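Local atomic coordinates of secreted protein (PDB entry 5LXZ), a protein that probably acts as a secreted copper-radical oxidase of the galactose oxidase (AA5) family. Residues 464-467 / 471-474; 543-546 / 552-555. The protein carries 1 engineered substitution. One frame throughout, in Å; residues are numbered along the deposited sequence. Where two conformers were deposited one is given.

Contact 1. Residues 464-467 / 471-474; sequences SILL and RLMF. With PO4 (phosphate ion), chain G.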
loop_
_atom_site.group_PDB
_atom_site.type_symbol
_atom_site.label_atom_id
_atom_site.label_comp_id
_atom_site.label_asym_id
_atom_site.label_seq_id
_atom_site.Cartn_x
_atom_site.Cartn_y
_atom_site.Cartn_z
ATOM N N SER A 464 -2.265 1.725 -9.581
ATOM C CA SER A 464 -2.861 2.624 -10.553
ATOM C C SER A 464 -2.693 4.054 -10.111
ATOM O O SER A 464 -2.681 4.356 -8.901
ATOM C CB SER A 464 -4.317 2.295 -10.831
ATOM O OG SER A 464 -5.142 2.489 -9.702
ATOM N N ILE A 465 -2.541 4.935 -11.098
ATOM C CA ILE A 465 -2.270 6.352 -10.882
ATOM C C ILE A 465 -3.122 7.192 -11.838
ATOM O O ILE A 465 -3.012 7.029 -13.065
ATOM C CB ILE A 465 -0.776 6.650 -11.238
ATOM C CG1 ILE A 465 0.185 5.726 -10.465
ATOM C CG2 ILE A 465 -0.434 8.124 -11.079
ATOM C CD1 ILE A 465 0.240 6.060 -9.012
ATOM N N LEU A 466 -3.891 8.120 -11.282
ATOM C CA LEU A 466 -4.561 9.149 -12.090
ATOM C C LEU A 466 -3.544 10.151 -12.615
ATOM O O LEU A 466 -2.703 10.640 -11.868
ATOM C CB LEU A 466 -5.586 9.890 -11.254
ATOM C CG LEU A 466 -6.319 11.083 -11.883
ATOM C CD1 LEU A 466 -7.183 10.645 -13.069
ATOM C CD2 LEU A 466 -7.137 11.865 -10.853
ATOM N N LEU A 467 -3.628 10.461 -13.903
ATOM C CA LEU A 467 -2.733 11.395 -14.540
ATOM C C LEU A 467 -3.409 12.756 -14.719
ATOM O O LEU A 467 -4.640 12.843 -14.760
ATOM C CB LEU A 467 -2.299 10.840 -15.899
ATOM C CG LEU A 467 -1.662 9.457 -15.886
ATOM C CD1 LEU A 467 -1.413 8.924 -17.277
ATOM C CD2 LEU A 467 -0.365 9.443 -15.130
ATOM N N ARG A 471 -6.576 10.541 -17.763
ATOM C CA ARG A 471 -6.391 9.116 -17.994
ATOM C C ARG A 471 -5.644 8.546 -16.820
ATOM O O ARG A 471 -5.172 9.281 -15.957
ATOM C CB ARG A 471 -5.622 8.864 -19.269
ATOM C CG ARG A 471 -6.360 9.377 -20.505
ATOM C CD ARG A 471 -5.595 9.103 -21.796
ATOM N NE ARG A 471 -6.377 9.532 -22.948
ATOM C CZ ARG A 471 -6.461 10.791 -23.388
ATOM N NH1 ARG A 471 -5.806 11.781 -22.797
ATOM N NH2 ARG A 471 -7.252 11.072 -24.410
ATOM N N LEU A 472 -5.568 7.228 -16.788
ATOM C CA LEU A 472 -4.958 6.511 -15.656
ATOM C C LEU A 472 -3.941 5.517 -16.132
ATOM O O LEU A 472 -4.141 4.818 -17.133
ATOM C CB LEU A 472 -6.017 5.822 -14.845
ATOM C CG LEU A 472 -6.987 6.800 -14.196
ATOM C CD1 LEU A 472 -8.318 6.852 -14.967
ATOM C CD2 LEU A 472 -7.240 6.473 -12.741
ATOM N N MET A 473 -2.844 5.412 -15.387
ATOM C CA MET A 473 -1.799 4.450 -15.688
ATOM C C MET A 473 -1.897 3.305 -14.700
ATOM O O MET A 473 -2.073 3.528 -13.496
ATOM C CB MET A 473 -0.427 5.097 -15.612
ATOM C CG MET A 473 0.706 4.198 -16.014
ATOM S SD MET A 473 1.374 3.175 -14.702
ATOM C CE MET A 473 2.299 4.423 -13.809
ATOM N N PHE A 474 -1.758 2.090 -15.217
ATOM C CA PHE A 474 -1.767 0.868 -14.441
ATOM C C PHE A 474 -0.451 0.154 -14.630
ATOM O O PHE A 474 0.112 0.102 -15.724
ATOM C CB PHE A 474 -2.918 -0.026 -14.898
ATOM C CG PHE A 474 -4.251 0.399 -14.355
ATOM C CD1 PHE A 474 -4.894 1.551 -14.851
ATOM C CD2 PHE A 474 -4.901 -0.337 -13.361
ATOM C CE1 PHE A 474 -6.135 1.972 -14.348
ATOM C CE2 PHE A 474 -6.137 0.075 -12.893
ATOM C CZ PHE A 474 -6.744 1.231 -13.346
HETATM P P PO4 G . -6.941 14.764 -24.745
HETATM O O1 PO4 G . -6.036 15.492 -25.717
HETATM O O2 PO4 G . -6.060 14.392 -23.538
HETATM O O3 PO4 G . -8.111 15.637 -24.343
HETATM O O4 PO4 G . -7.558 13.552 -25.392
#
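I465 and M473 are the hydrogen-bonded pair of an antiparallel hairpin: I465 N gives to M473 O at 2.8 Å, and M473 N returns to I465 O at 2.8 Å. A third bond, L467 N to R471 O at 2.8 Å, closes the pairing at the turn end, where CB and CG of L467 also lie over the same carbonyl oxygen. S464 with F474 and L466 with L472 are the non-hydrogen-bonded pairs. Apolar contacts lie on both faces. On one, S464 CB sits above the centre of the F474 ring, 3.6 Å from its centroid and 13° off the normal, a CH-pi contact; S464 OG turns to S411. Further along this face, L466 CD1 comes within 4.0 Å of L472 CG, the two leucines crossing at a slant. The strands, 462-466 and 472-476, are neighbours in a four-stranded propeller blade completed by 496-500 and the N-terminal strand 14-18, which probably closes the propeller, as in galactose oxidase. W15 of that last strand meets F474 edge-to-face, and L419 of the adjoining blade touches both F474 and L472. A leucine in place of F474 would probably leave S464 CB without its aromatic face and W15 without a stacking mate. On the other face I465 and M473 run side by side: with M473 CG anti to its own N (chi1 -175°) and the thioether folded back, CE stops 4.2 Å from I465 CG1. The charged contacts of these segments lie at the hairpin's turn end. In one of its two conformers, the R471 guanidinium meets a phosphate edge-on, NH1 2.7 Å from O2 and NH2 2.7 Å from O4 of the ion. D469 in the turn pairs with NH1, while R509 also binds the phosphate, probably a crystallisation component.

Contact 2. Residues 543-546 / 552-555; sequences PSAS and VDQR
The backbones of 543-546 and 552-555 come closest at S544 and Q554, whose CA atoms lie 4.8 Å apart, yet no direct hydrogen bond joins the two segments. The CB of D553 points at the first segment and lies 3.4 Å from P543 O. With CG anti to its own carbonyl carbon (chi1 -79°), the carboxylate passes beside the methyl of A545, and each oxygen reaches one of two waters. The first water links D553 OD2 (2.7 Å) to P543 O (2.6 Å). The second takes a hydrogen bond from V552 N at 2.9 Å and bridges to A545 O (2.8 Å) and to D553 OD1. Next along, S544 OG rests 3.4 Å from Q554 CB, while its hydrogen bond goes to D551 in the intervening loop, whose other carboxylate oxygen receives Q554 N. The Q554 chain is extended beyond CG and carries its amide to strand 409-412, where OE1 takes I412 N and NE2 gives to A410 O. Both segments belong to the galactose oxidase-like early set domain; strand 545-547 pairs with 30-33 at the edge of an antiparallel sheet. The segments are thus linked through two waters and D551. Buried D553 has a water and a protein group at each oxygen, T84 at OD1 and Q85 N at OD2, which would probably offset part of the cost of burying its charge.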
loop_
_atom_site.group_PDB
_atom_site.type_symbol
_atom_site.label_atom_id
_atom_site.label_comp_id
_atom_site.label_asym_id
_atom_site.label_seq_id
_atom_site.Cartn_x
_atom_site.Cartn_y
_atom_site.Cartn_z
ATOM N N PRO A 543 -2.142 13.806 -5.718
ATOM C CA PRO A 543 -1.576 12.758 -6.549
ATOM C C PRO A 543 -1.379 11.485 -5.771
ATOM O O PRO A 543 -1.082 11.528 -4.579
ATOM C CB PRO A 543 -0.223 13.311 -6.992
ATOM C CG PRO A 543 -0.038 14.526 -6.262
ATOM C CD PRO A 543 -1.314 15.012 -5.718
ATOM N N SER A 544 -1.532 10.364 -6.443
ATOM C CA SER A 544 -1.391 9.070 -5.809
ATOM C C SER A 544 0.061 8.739 -5.582
ATOM O O SER A 544 0.929 9.078 -6.398
ATOM C CB SER A 544 -1.978 7.982 -6.700
ATOM O OG SER A 544 -3.374 7.919 -6.524
ATOM N N ALA A 545 0.290 7.955 -4.545
ATOM C CA ALA A 545 1.497 7.170 -4.365
ATOM C C ALA A 545 0.991 5.777 -4.006
ATOM O O ALA A 545 0.432 5.573 -2.926
ATOM C CB ALA A 545 2.376 7.753 -3.266
ATOM N N SER A 546 1.131 4.840 -4.913
ATOM C CA SER A 546 0.458 3.585 -4.830
ATOM C C SER A 546 1.454 2.440 -4.749
ATOM O O SER A 546 2.350 2.335 -5.588
ATOM C CB SER A 546 -0.411 3.437 -6.078
ATOM O OG SER A 546 -1.158 2.209 -6.076
ATOM N N VAL A 552 -2.413 6.086 0.575
ATOM C CA VAL A 552 -2.954 6.981 1.577
ATOM C C VAL A 552 -2.890 8.407 1.127
ATOM O O VAL A 552 -3.321 9.288 1.867
ATOM C CB VAL A 552 -2.277 6.769 2.955
ATOM C CG1 VAL A 552 -2.483 5.323 3.406
ATOM C CG2 VAL A 552 -0.832 7.186 2.952
ATOM N N ASP A 553 -2.335 8.647 -0.051
ATOM C CA ASP A 553 -2.182 10.007 -0.574
ATOM C C ASP A 553 -3.428 10.471 -1.289
ATOM O O ASP A 553 -3.865 11.612 -1.096
ATOM C CB ASP A 553 -0.998 10.088 -1.544
ATOM C CG ASP A 553 0.341 10.167 -0.829
ATOM O OD1 ASP A 553 0.687 9.243 -0.056
ATOM O OD2 ASP A 553 1.073 11.157 -1.068
ATOM N N GLN A 554 -4.027 9.650 -2.153
ATOM C CA GLN A 554 -5.080 10.187 -2.987
ATOM C C GLN A 554 -6.306 10.588 -2.147
ATOM O O GLN A 554 -6.688 9.912 -1.230
ATOM C CB GLN A 554 -5.471 9.301 -4.191
ATOM C CG GLN A 554 -6.199 8.080 -3.745
ATOM C CD GLN A 554 -6.709 7.198 -4.871
ATOM O OE1 GLN A 554 -7.066 7.634 -5.951
ATOM N NE2 GLN A 554 -6.788 5.931 -4.579
ATOM N N ARG A 555 -6.879 11.733 -2.519
ATOM C CA ARG A 555 -8.123 12.234 -1.940
ATOM C C ARG A 555 -8.557 13.331 -2.881
ATOM O O ARG A 555 -7.693 13.983 -3.509
ATOM C CB ARG A 555 -7.942 12.781 -0.509
ATOM C CG ARG A 555 -6.777 13.752 -0.317
ATOM C CD ARG A 555 -6.721 14.330 1.082
ATOM N NE ARG A 555 -6.590 13.262 2.098
ATOM C CZ ARG A 555 -6.960 13.373 3.366
ATOM N NH1 ARG A 555 -7.487 14.496 3.809
ATOM N NH2 ARG A 555 -6.805 12.347 4.206
HETATM O O HOH W 1 0.642 12.849 -3.094
HETATM O O HOH W 2 0.276 6.586 -0.360
#

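How the contacts relate
Contact 1 and contact 2 lie with centres 11 Å apart and touch directly: I465 CD1 packs 3.7 Å from S544 CB, and S464 N lies 3.7 Å from S546 OG. Propeller hairpin and early set segment therefore share one buried interface. Strand 409-412 serves both, since S411 binds S464 while A410 and I412 hold the amide of Q554. Each contact also lies close in sequence to ligands of the copper bound by Y248, Y460, H461 and H548: strand 462-466 follows directly on Y460 and H461, and strand 545-547 leads to H548. Of the two contacts, the phosphate at R471 touches contact 1.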